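Long-range contacts in uridylate kinase (Archaeoglobus fulgidus, PDB 2IJ9), which probably catalyses the reversible transfer of a phosphate group from ATP to UMP, making UDP for pyrimidine nucleotide synthesis: residues M1-L7 and N33-V39; A23-E27 and L77-S83; H114-A118 and V179-A184; N137-V141 and Y196-G200; K154-P160 and V214-A219. The protein carries 1 engineered substitution. All coordinates share one frame; numbering follows the deposited sequence.

Contact 1: residues M1-L7 and N33-V39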
# COMPACT_ATOMS: atom_id res chain seq x y z
N MET B 1 7.84 24.24 24.83
CA MET B 1 8.36 23.11 25.67
C MET B 1 7.33 21.96 25.83
O MET B 1 7.70 20.78 25.81
CB MET B 1 8.84 23.64 27.03
CG MET B 1 9.69 22.66 27.82
SD MET B 1 9.12 22.52 29.52
CE MET B 1 7.66 21.49 29.36
N LYS B 2 6.06 22.30 26.02
CA LYS B 2 5.00 21.29 25.88
C LYS B 2 4.49 21.35 24.46
O LYS B 2 3.72 22.25 24.09
CB LYS B 2 3.86 21.54 26.86
CG LYS B 2 3.87 20.66 28.09
CD LYS B 2 2.76 21.12 29.03
CE LYS B 2 2.50 20.11 30.13
NZ LYS B 2 1.43 20.58 31.02
N VAL B 3 4.92 20.40 23.64
CA VAL B 3 4.52 20.38 22.24
C VAL B 3 3.43 19.36 21.96
O VAL B 3 3.57 18.18 22.34
CB VAL B 3 5.69 20.01 21.33
CG1 VAL B 3 5.30 20.20 19.87
CG2 VAL B 3 6.91 20.84 21.67
N VAL B 4 2.36 19.81 21.32
CA VAL B 4 1.44 18.89 20.65
C VAL B 4 1.75 18.92 19.16
O VAL B 4 1.67 19.98 18.52
CB VAL B 4 -0.06 19.27 20.87
CG1 VAL B 4 -1.00 18.32 20.09
CG2 VAL B 4 -0.40 19.24 22.34
N LEU B 5 2.13 17.77 18.62
CA LEU B 5 2.36 17.63 17.18
C LEU B 5 1.21 16.86 16.56
O LEU B 5 0.76 15.84 17.10
CB LEU B 5 3.67 16.89 16.92
CG LEU B 5 4.02 16.58 15.47
CD1 LEU B 5 4.06 17.87 14.69
CD2 LEU B 5 5.36 15.83 15.38
N SER B 6 0.76 17.32 15.41
CA SER B 6 -0.29 16.62 14.70
C SER B 6 0.22 16.09 13.36
O SER B 6 0.60 16.85 12.48
CB SER B 6 -1.49 17.56 14.48
OG SER B 6 -2.72 16.83 14.45
N LEU B 7 0.23 14.77 13.22
CA LEU B 7 0.55 14.14 11.96
C LEU B 7 -0.72 13.58 11.34
O LEU B 7 -1.28 12.61 11.83
CB LEU B 7 1.56 13.02 12.17
CG LEU B 7 2.88 13.46 12.79
CD1 LEU B 7 3.54 12.26 13.41
CD2 LEU B 7 3.77 14.06 11.71
N ASN B 33 12.44 18.72 25.37
CA ASN B 33 11.06 19.09 25.73
C ASN B 33 10.13 17.92 25.98
O ASN B 33 10.57 16.77 26.12
CB ASN B 33 10.45 19.95 24.62
CG ASN B 33 11.40 21.00 24.10
OD1 ASN B 33 11.92 20.88 22.99
ND2 ASN B 33 11.62 22.05 24.89
N GLN B 34 8.83 18.25 26.03
CA GLN B 34 7.74 17.29 26.28
C GLN B 34 6.77 17.24 25.09
O GLN B 34 6.06 18.22 24.79
CB GLN B 34 6.99 17.67 27.56
CG GLN B 34 5.83 16.75 27.92
CD GLN B 34 6.27 15.38 28.42
OE1 GLN B 34 7.41 15.19 28.87
NE2 GLN B 34 5.36 14.41 28.35
N VAL B 35 6.75 16.09 24.42
CA VAL B 35 6.06 15.94 23.15
C VAL B 35 4.87 14.99 23.21
O VAL B 35 4.97 13.84 23.65
CB VAL B 35 7.01 15.42 22.03
CG1 VAL B 35 6.29 15.41 20.67
CG2 VAL B 35 8.30 16.24 21.96
N PHE B 36 3.73 15.49 22.74
CA PHE B 36 2.60 14.64 22.48
C PHE B 36 2.45 14.53 20.97
O PHE B 36 2.59 15.53 20.26
CB PHE B 36 1.34 15.26 23.08
CG PHE B 36 1.35 15.31 24.59
CD1 PHE B 36 0.45 14.55 25.32
CD2 PHE B 36 2.26 16.12 25.27
CE1 PHE B 36 0.46 14.59 26.70
CE2 PHE B 36 2.27 16.17 26.64
CZ PHE B 36 1.37 15.41 27.35
N VAL B 37 2.17 13.33 20.49
CA VAL B 37 1.94 13.11 19.06
C VAL B 37 0.57 12.50 18.80
O VAL B 37 0.22 11.47 19.38
CB VAL B 37 2.99 12.18 18.46
CG1 VAL B 37 2.73 12.04 16.97
CG2 VAL B 37 4.39 12.71 18.70
N VAL B 38 -0.21 13.14 17.93
CA VAL B 38 -1.48 12.58 17.50
C VAL B 38 -1.46 12.18 16.01
O VAL B 38 -1.52 13.02 15.11
CB VAL B 38 -2.62 13.58 17.73
CG1 VAL B 38 -3.98 12.95 17.37
CG2 VAL B 38 -2.60 14.09 19.16
N VAL B 39 -1.40 10.88 15.75
CA VAL B 39 -1.40 10.39 14.39
C VAL B 39 -2.83 10.18 13.86
O VAL B 39 -3.77 9.96 14.62
CB VAL B 39 -0.61 9.07 14.27
CG1 VAL B 39 0.64 9.09 15.18
CG2 VAL B 39 -1.49 7.92 14.63
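The ring of F36 turns an edge toward strand 2-7, where V3 O lies near the ring plane, 3.8 Å from F36 CD2. With CG beside its own backbone N (chi1 -67°), the ring stands beside its own amide, which donates to V3 O, while I127 touches F36 from outside the pair. A second flat group, the amide of Q34, is carried away from M1-L7 and bonded to Y102 O, with R103 as a weaker partner. Beneath these side chains runs a regular parallel ladder: each carbonyl used meets an amide one residue further along the opposite strand. F36 N reaches V3 O over 2.7 Å in an almost straight bond (177°), and L5 N answers by binding F36 O at 2.8 Å. At the far end the geometry relaxes, since L7 N approaches V38 O over 3.1 Å from above the carbonyl plane. Side chains alternate between the faces. V4, S6, F36 and V38 face helix 117-126 and the loop after it; L5, L7, V37 and V39 take the opposite face, where L7 CD1 meets V37 CG1 at 3.7 Å and helix 59-80 covers both through L77. S6 OG also makes a weak bond to T116 O, near the predicted UMP site. The unit is a beta-alpha-beta crossover through helix 16-32, at the heart of the open alpha/beta sheet of the amino acid kinase fold.

Contact 2: residues A23-E27 and L77-S83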
# COMPACT_ATOMS: atom_id res chain seq x y z
N ALA B 23 10.41 10.11 13.46
CA ALA B 23 10.75 9.69 14.82
C ALA B 23 12.00 10.41 15.30
O ALA B 23 12.00 11.02 16.37
CB ALA B 23 10.95 8.19 14.90
N LYS B 24 13.05 10.37 14.49
CA LYS B 24 14.32 11.00 14.85
C LYS B 24 14.17 12.47 15.22
O LYS B 24 14.77 12.93 16.19
CB LYS B 24 15.36 10.80 13.74
CG LYS B 24 15.99 9.40 13.76
CD LYS B 24 17.38 9.40 13.16
CE LYS B 24 18.03 8.03 13.29
NZ LYS B 24 19.45 8.04 12.83
N THR B 25 13.35 13.18 14.45
CA THR B 25 13.00 14.55 14.79
C THR B 25 12.27 14.63 16.13
O THR B 25 12.63 15.43 17.01
CB THR B 25 12.19 15.22 13.67
OG1 THR B 25 13.08 15.63 12.63
CG2 THR B 25 11.43 16.44 14.16
N ILE B 26 11.27 13.77 16.32
CA ILE B 26 10.46 13.79 17.54
C ILE B 26 11.34 13.48 18.76
O ILE B 26 11.24 14.14 19.78
CB ILE B 26 9.28 12.82 17.45
CG1 ILE B 26 8.27 13.31 16.41
CG2 ILE B 26 8.58 12.66 18.79
CD1 ILE B 26 7.30 12.22 15.94
N GLU B 27 12.22 12.51 18.60
CA GLU B 27 13.18 12.17 19.63
C GLU B 27 14.10 13.33 19.99
O GLU B 27 14.36 13.57 21.16
CB GLU B 27 14.00 10.96 19.19
CG GLU B 27 14.99 10.48 20.20
CD GLU B 27 14.32 9.90 21.41
OE1 GLU B 27 13.75 8.79 21.29
OE2 GLU B 27 14.39 10.55 22.47
N LEU B 77 4.52 4.19 14.66
CA LEU B 77 5.39 5.31 14.98
C LEU B 77 6.17 5.09 16.29
O LEU B 77 7.34 5.43 16.38
CB LEU B 77 4.57 6.60 15.03
CG LEU B 77 5.31 7.86 15.46
CD1 LEU B 77 6.63 8.11 14.66
CD2 LEU B 77 4.36 9.04 15.32
N ILE B 78 5.52 4.50 17.28
CA ILE B 78 6.12 4.25 18.60
C ILE B 78 7.30 3.29 18.53
O ILE B 78 8.28 3.45 19.27
CB ILE B 78 5.05 3.73 19.59
CG1 ILE B 78 4.12 4.87 19.97
CG2 ILE B 78 5.68 3.16 20.85
CD1 ILE B 78 2.83 4.42 20.59
N SER B 79 7.22 2.30 17.64
CA SER B 79 8.32 1.35 17.43
C SER B 79 9.54 2.19 17.17
O SER B 79 10.60 2.00 17.76
CB SER B 79 8.06 0.46 16.22
OG SER B 79 6.71 0.04 16.13
N ALA B 80 9.34 3.18 16.30
CA ALA B 80 10.42 4.01 15.83
C ALA B 80 11.03 4.93 16.88
O ALA B 80 12.22 5.19 16.84
CB ALA B 80 9.98 4.80 14.61
N ILE B 81 10.23 5.42 17.82
CA ILE B 81 10.81 6.28 18.87
C ILE B 81 10.95 5.59 20.24
O ILE B 81 9.96 5.21 20.86
CB ILE B 81 10.16 7.70 18.93
CG1 ILE B 81 10.17 8.25 20.35
CG2 ILE B 81 8.75 7.72 18.31
CD1 ILE B 81 10.29 9.74 20.41
N PRO B 82 12.20 5.41 20.69
CA PRO B 82 12.50 4.63 21.89
C PRO B 82 12.08 5.30 23.20
O PRO B 82 11.83 4.62 24.20
CB PRO B 82 14.02 4.45 21.83
CG PRO B 82 14.49 5.65 21.07
CD PRO B 82 13.42 5.93 20.06
N SER B 83 11.96 6.63 23.19
CA SER B 83 11.56 7.38 24.39
C SER B 83 10.05 7.58 24.50
O SER B 83 9.56 8.37 25.30
CB SER B 83 12.28 8.73 24.41
OG SER B 83 13.67 8.54 24.27
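E27 reaches S83 by leaving its helix with CG anti to the backbone N (chi1 -178°) and then bending at chi2 (68°), which swings the carboxylate toward the loop behind helix 59-80. S83 meets it with OG turned back beside its own N (chi1 -52°), and hydroxyl and amide thus address the same group. S83 OG donates to E27 OE2 over 2.8 Å, arriving on the syn side and close to the carboxylate plane; S83 N makes a weak, longer bond of 3.4 Å to E27 OE1. P82 crosses the carboxylate at a slant, with CG and CD against OE1. Replacing E27 by an alanine would remove both oxygens and is likely to leave the hydroxyl and amide of S83 without their mate across the contact. Below this polar clasp the packing is apolar. A23 CB sits 3.5 Å from A80 CB and also touches I81, the first residue to leave helical geometry. The I81 side chain crosses that of I26 at about a right angle, I81 CD1 lying 3.8 Å from I26 CG2, and L77 CD1 closes the row against A23 and I26. Both helices lie on the same face of the sheet: I26 rests on V35, V37 and V104, L77 on V39 and V106, and I81 on V104, while A80 packs on L55 of a second subunit and T25 on S148 of a third.

Contact 3: residues H114-A118 and V179-A184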
# COMPACT_ATOMS: atom_id res chain seq x y z
N HIS B 114 -15.27 14.34 15.05
CA HIS B 114 -14.30 15.14 14.30
C HIS B 114 -12.87 14.79 14.73
O HIS B 114 -12.66 14.33 15.86
CB HIS B 114 -14.59 16.65 14.42
CG HIS B 114 -15.81 17.09 13.68
ND1 HIS B 114 -17.08 16.95 14.20
CD2 HIS B 114 -15.96 17.65 12.46
CE1 HIS B 114 -17.96 17.42 13.33
NE2 HIS B 114 -17.31 17.84 12.26
N THR B 115 -11.91 15.01 13.84
CA THR B 115 -10.67 14.27 13.94
C THR B 115 -9.37 15.05 13.80
O THR B 115 -9.32 16.12 13.20
CB THR B 115 -10.64 13.10 12.91
OG1 THR B 115 -11.37 13.47 11.73
CG2 THR B 115 -11.25 11.83 13.51
N THR B 116 -8.35 14.44 14.41
CA THR B 116 -6.90 14.76 14.33
C THR B 116 -6.45 16.18 14.63
O THR B 116 -5.75 16.40 15.61
CB THR B 116 -6.23 14.23 13.07
OG1 THR B 116 -6.89 13.03 12.65
CG2 THR B 116 -4.76 13.94 13.37
N ASP B 117 -6.83 17.12 13.77
CA ASP B 117 -6.62 18.53 14.04
C ASP B 117 -7.37 18.92 15.30
O ASP B 117 -6.78 19.45 16.25
CB ASP B 117 -7.11 19.39 12.88
CG ASP B 117 -6.28 19.20 11.63
OD1 ASP B 117 -5.21 18.56 11.72
OD2 ASP B 117 -6.69 19.70 10.56
N ALA B 118 -8.67 18.62 15.31
CA ALA B 118 -9.54 18.95 16.43
C ALA B 118 -9.08 18.18 17.65
O ALA B 118 -8.83 18.77 18.70
CB ALA B 118 -10.99 18.65 16.10
N VAL B 179 -7.72 21.52 5.32
CA VAL B 179 -7.06 21.47 6.61
C VAL B 179 -7.04 22.91 7.06
O VAL B 179 -7.39 23.77 6.27
CB VAL B 179 -5.61 20.96 6.46
CG1 VAL B 179 -5.54 19.47 6.71
CG2 VAL B 179 -5.04 21.29 5.07
N ILE B 180 -6.76 23.28 8.31
CA ILE B 180 -7.27 22.84 9.58
C ILE B 180 -8.82 22.82 9.65
O ILE B 180 -9.50 23.47 8.86
CB ILE B 180 -6.77 23.93 10.58
CG1 ILE B 180 -6.40 23.36 11.95
CG2 ILE B 180 -7.73 25.14 10.64
CD1 ILE B 180 -5.24 24.11 12.63
N ASP B 181 -9.35 22.08 10.62
CA ASP B 181 -10.79 21.94 10.85
C ASP B 181 -11.35 23.22 11.49
O ASP B 181 -10.61 23.95 12.15
CB ASP B 181 -11.06 20.71 11.74
CG ASP B 181 -12.55 20.39 11.90
OD1 ASP B 181 -13.36 20.74 11.01
OD2 ASP B 181 -12.90 19.77 12.93
N LEU B 182 -12.64 23.47 11.28
CA LEU B 182 -13.33 24.62 11.88
C LEU B 182 -13.32 24.53 13.40
O LEU B 182 -12.98 25.51 14.08
CB LEU B 182 -14.77 24.70 11.35
CG LEU B 182 -15.80 25.58 12.07
CD1 LEU B 182 -15.50 27.08 11.92
CD2 LEU B 182 -17.21 25.26 11.58
N LEU B 183 -13.70 23.36 13.93
CA LEU B 183 -13.76 23.14 15.37
C LEU B 183 -12.37 23.19 15.97
O LEU B 183 -12.20 23.64 17.10
CB LEU B 183 -14.45 21.81 15.71
CG LEU B 183 -15.83 21.56 15.08
CD1 LEU B 183 -16.36 20.17 15.44
CD2 LEU B 183 -16.84 22.64 15.46
N ALA B 184 -11.37 22.74 15.21
CA ALA B 184 -9.97 22.86 15.60
C ALA B 184 -9.60 24.33 15.82
O ALA B 184 -9.05 24.68 16.87
CB ALA B 184 -9.06 22.24 14.54
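The one aromatic interaction is a CH-pi contact in which L183 CD1 stands over a face of the H114 ring, 3.6 Å from its centroid and 15° off the ring normal. H114 holds its ring beside its backbone N (chi1 -71°), where the leucine methyl can cover it, displaced toward the ND1 rim. Polar neighbours come next, without a direct bond between the segments. The carboxylate of D181 is nearly parallel to the imidazole, 13° between planes, yet D181 OD2 approaches obliquely, 3.8 Å from H114 CD2. D117 OD2 lies against the backbone where the second helix is about to begin, 3.3 Å from I180 CA. Apolar contact completes the set: A184 CB fits against the start of the other helix, 3.8 Å from D117 CB and 4.4 Å from A118 CB, so small residues let the two backbones come close. H114, T115 and T116 belong to the predicted UMP site. Here the first turns of helices 117-126 and 182-191 meet near the ends of the central strands, with I180 on N134 and V179 on T136 of strand 131-136.

Contact 4: residues N137-V141 and Y196-G200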
# COMPACT_ATOMS: atom_id res chain seq x y z
N ASN B 137 -0.02 18.40 4.85
CA ASN B 137 0.63 18.18 3.56
C ASN B 137 0.65 19.45 2.71
O ASN B 137 1.22 19.47 1.62
CB ASN B 137 -0.00 17.00 2.80
CG ASN B 137 -1.51 16.94 2.97
OD1 ASN B 137 -2.19 17.97 3.01
ND2 ASN B 137 -2.04 15.72 3.09
N VAL B 138 0.03 20.51 3.22
CA VAL B 138 0.17 21.83 2.61
C VAL B 138 1.08 22.71 3.47
O VAL B 138 1.43 22.34 4.60
CB VAL B 138 -1.20 22.51 2.29
CG1 VAL B 138 -2.09 21.54 1.49
CG2 VAL B 138 -1.89 22.97 3.57
N ASP B 139 1.46 23.87 2.94
CA ASP B 139 2.54 24.70 3.51
C ASP B 139 2.07 25.64 4.64
O ASP B 139 2.83 25.95 5.56
CB ASP B 139 3.20 25.51 2.39
CG ASP B 139 4.65 25.88 2.68
OD1 ASP B 139 5.09 25.82 3.85
OD2 ASP B 139 5.35 26.25 1.70
N GLY B 140 0.82 26.10 4.55
CA GLY B 140 0.25 26.93 5.59
C GLY B 140 -1.23 27.08 5.34
O GLY B 140 -1.85 26.21 4.71
N VAL B 141 -1.81 28.16 5.83
CA VAL B 141 -3.20 28.47 5.53
C VAL B 141 -3.21 29.35 4.29
O VAL B 141 -2.36 30.22 4.16
CB VAL B 141 -3.89 29.20 6.69
CG1 VAL B 141 -5.36 29.45 6.37
CG2 VAL B 141 -3.75 28.38 7.97
N TYR B 196 0.90 26.32 14.84
CA TYR B 196 1.55 26.33 13.55
C TYR B 196 0.71 25.48 12.60
O TYR B 196 0.09 24.49 13.01
CB TYR B 196 2.95 25.75 13.67
CG TYR B 196 3.96 26.72 14.22
CD1 TYR B 196 4.05 26.96 15.58
CD2 TYR B 196 4.83 27.39 13.37
CE1 TYR B 196 4.98 27.85 16.09
CE2 TYR B 196 5.77 28.29 13.86
CZ TYR B 196 5.84 28.51 15.22
OH TYR B 196 6.77 29.41 15.71
N VAL B 197 0.66 25.90 11.34
CA VAL B 197 0.07 25.10 10.28
C VAL B 197 1.13 24.94 9.19
O VAL B 197 1.51 25.92 8.54
CB VAL B 197 -1.19 25.77 9.71
CG1 VAL B 197 -1.66 25.05 8.45
CG2 VAL B 197 -2.30 25.78 10.78
N ILE B 198 1.66 23.73 9.02
CA ILE B 198 2.88 23.60 8.24
C ILE B 198 2.91 22.39 7.31
O ILE B 198 2.16 21.44 7.48
CB ILE B 198 4.14 23.61 9.13
CG1 ILE B 198 4.11 22.44 10.12
CG2 ILE B 198 4.28 24.97 9.83
CD1 ILE B 198 5.48 22.08 10.70
N LEU B 199 3.79 22.45 6.30
CA LEU B 199 4.12 21.27 5.55
C LEU B 199 4.94 20.32 6.44
O LEU B 199 6.07 20.62 6.85
CB LEU B 199 4.84 21.64 4.25
CG LEU B 199 4.98 20.46 3.30
CD1 LEU B 199 4.51 20.84 1.91
CD2 LEU B 199 6.41 19.87 3.30
N GLY B 200 4.33 19.18 6.74
CA GLY B 200 4.89 18.24 7.69
C GLY B 200 6.17 17.57 7.23
O GLY B 200 6.14 16.47 6.69
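The loop N137-V141 and the end of strand 195-199 run in roughly opposing directions, 142° apart, and the alpha carbons of D139 and L199 make the closest approach. The two chains do not form a ladder. V138 O comes within 2.9 Å of L199 N, but the angle is too poor for a hydrogen bond, and the backbones are joined instead by CA-H...O contacts. D139 O receives I198 CA at 3.6 Å and V197 O receives G140 CA at 3.4 Å, both fairly straight. The loop itself has no regular strand geometry. Side chains of the strand do most of the covering. V197 sends CG1 anti to its N (chi1 170°), which sets that methyl 3.7 Å from G140 C and 4.0 Å from V141 CG2, the two valines meeting at a slant. L199 lies over the carbonyls of the turn: its CB is 3.5 Å from V138 O and its CD1 is 3.6 Å from N137 O, so an apolar branch rests on polar backbone of a residue in the predicted ATP site. The CB of D139 points away from the strand; its OD1 makes a long, weak ion pair with K154, and its side chain packs on T201 of a third subunit. Around the contact, Y196 and I198 bond to strand 131-136 through F132 and N134, V197 to T216 on the other side, V141 to Y155, and helix 202-209 packs on I198 and L199 through N204.

Contact 5: residues K154-P160 and V214-A219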
# COMPACT_ATOMS: atom_id res chain seq x y z
N LYS B 154 -0.14 31.86 1.09
CA LYS B 154 -0.35 31.54 2.50
C LYS B 154 -0.33 32.83 3.34
O LYS B 154 0.12 33.88 2.87
CB LYS B 154 0.68 30.52 3.03
CG LYS B 154 2.01 31.13 3.48
CD LYS B 154 2.96 30.08 4.05
CE LYS B 154 4.35 30.68 4.28
NZ LYS B 154 5.40 29.68 4.65
N TYR B 155 -0.80 32.74 4.58
CA TYR B 155 -0.69 33.84 5.52
C TYR B 155 0.41 33.50 6.53
O TYR B 155 0.25 32.57 7.31
CB TYR B 155 -2.01 34.03 6.26
CG TYR B 155 -3.19 34.29 5.35
CD1 TYR B 155 -3.67 35.57 5.16
CD2 TYR B 155 -3.83 33.23 4.68
CE1 TYR B 155 -4.76 35.82 4.33
CE2 TYR B 155 -4.92 33.47 3.84
CZ TYR B 155 -5.38 34.77 3.68
OH TYR B 155 -6.47 35.04 2.86
N ASP B 156 1.52 34.24 6.49
CA ASP B 156 2.69 33.95 7.34
C ASP B 156 2.45 34.08 8.85
O ASP B 156 3.12 33.41 9.65
CB ASP B 156 3.91 34.75 6.91
CG ASP B 156 4.73 34.03 5.86
OD1 ASP B 156 5.54 33.16 6.25
OD2 ASP B 156 4.55 34.31 4.66
N ARG B 157 1.52 34.96 9.23
CA ARG B 157 0.93 34.90 10.57
C ARG B 157 -0.57 35.20 10.53
O ARG B 157 -1.08 35.67 9.51
CB ARG B 157 1.65 35.81 11.57
CG ARG B 157 1.87 37.23 11.11
CD ARG B 157 1.90 38.18 12.29
NE ARG B 157 0.56 38.40 12.85
CZ ARG B 157 0.26 39.32 13.77
NH1 ARG B 157 1.21 40.11 14.26
NH2 ARG B 157 -0.99 39.44 14.20
N LEU B 158 -1.27 34.89 11.63
CA LEU B 158 -2.72 35.11 11.76
C LEU B 158 -3.11 35.24 13.22
O LEU B 158 -2.38 34.78 14.11
CB LEU B 158 -3.52 33.93 11.18
CG LEU B 158 -3.91 33.85 9.69
CD1 LEU B 158 -4.85 32.66 9.43
CD2 LEU B 158 -4.55 35.15 9.23
N SER B 159 -4.26 35.85 13.46
CA SER B 159 -4.88 35.79 14.77
C SER B 159 -5.80 34.60 14.70
O SER B 159 -6.27 34.25 13.62
CB SER B 159 -5.73 37.02 15.02
OG SER B 159 -7.06 36.78 14.59
N PRO B 160 -6.04 33.95 15.86
CA PRO B 160 -7.13 32.99 16.04
C PRO B 160 -8.42 33.40 15.32
O PRO B 160 -8.92 32.64 14.48
CB PRO B 160 -7.35 32.99 17.56
CG PRO B 160 -6.16 33.70 18.17
CD PRO B 160 -5.22 34.07 17.07
N VAL B 214 7.67 29.46 9.99
CA VAL B 214 7.25 28.36 9.12
C VAL B 214 5.74 28.47 8.92
O VAL B 214 5.01 28.98 9.77
CB VAL B 214 7.65 26.95 9.65
CG1 VAL B 214 8.97 26.53 9.07
CG2 VAL B 214 7.73 26.94 11.15
N GLY B 215 5.31 28.00 7.76
CA GLY B 215 3.91 28.01 7.35
C GLY B 215 3.12 29.22 7.79
O GLY B 215 3.42 30.36 7.44
N THR B 216 2.10 28.94 8.59
CA THR B 216 1.25 29.97 9.12
C THR B 216 1.33 29.87 10.63
O THR B 216 0.95 28.85 11.23
CB THR B 216 -0.21 29.73 8.66
OG1 THR B 216 -0.27 29.82 7.23
CG2 THR B 216 -1.17 30.75 9.32
N VAL B 217 1.86 30.92 11.26
CA VAL B 217 1.88 30.99 12.71
C VAL B 217 0.56 31.62 13.16
O VAL B 217 0.04 32.52 12.50
CB VAL B 217 3.08 31.77 13.27
CG1 VAL B 217 3.26 31.47 14.76
CG2 VAL B 217 4.36 31.41 12.49
N ILE B 218 -0.02 31.09 14.23
CA ILE B 218 -1.27 31.62 14.75
C ILE B 218 -1.11 31.85 16.26
O ILE B 218 -0.76 30.92 16.99
CB ILE B 218 -2.47 30.68 14.43
CG1 ILE B 218 -2.43 30.26 12.96
CG2 ILE B 218 -3.81 31.36 14.79
CD1 ILE B 218 -3.73 29.75 12.40
N ALA B 219 -1.32 33.10 16.69
CA ALA B 219 -1.15 33.49 18.10
C ALA B 219 -2.00 34.70 18.49
O ALA B 219 -2.35 35.53 17.65
CB ALA B 219 0.32 33.76 18.42
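T216 OG1 donates to Y155 O over 2.8 Å, tilted 34° from the carbonyl plane, and the same oxygen takes the amide hydrogen of V141. These bonds open a short parallel beta pair, strand 216-218 beside 157-158, the outermost strand of this chain's mixed sheet at this end. A valine in place of T216 loses that oxygen and would probably leave Y155 O and the V141 amide without their shared partner. Along the ladder, V217 N reaches D156 O at 3.2 Å in a straight line, though from above the carbonyl plane; L158 N bonds only weakly to V217 O, and A219 N closes the row on L158 O at 3.3 Å. At the start of the pair the extended chain of K154 lies along G215, with CE 3.3 Å from G215 O, and its NZ forms a long salt bridge to D156. G215 has a positive phi, a backbone form easy for a residue without a side chain. R157 and V217 share one face of the pair; on the other, L158 and I218 pack together under L163 of helix 160-166, L158 CB 4.2 Å from I218 CG1. L158 CD1 also leans on T216 CG2, and where that helix begins, P160 CD rests 3.8 Å from I218 CG2.

How the contacts relate
From the N terminus, contact 1 closes first, round helix 16-32. Contact 2 starts on that same helix and ends beyond helix 59-80, so it crosses contact 1; the two touch through L5 and I26. Both are complete before the later group begins. Contacts 3, 4 and 5 open in that order and close in the same order, so each crosses the others and none nests. Contact 3 joins two helix starts beside the predicted nucleotide sites and meets contact 4 through V179 with V138 and I180 with V197. Contacts 4 and 5 are linked by T216. Together the five reach from the helix-covered sheet centre to its last two strands, 216-218 and the edge strand 157-158.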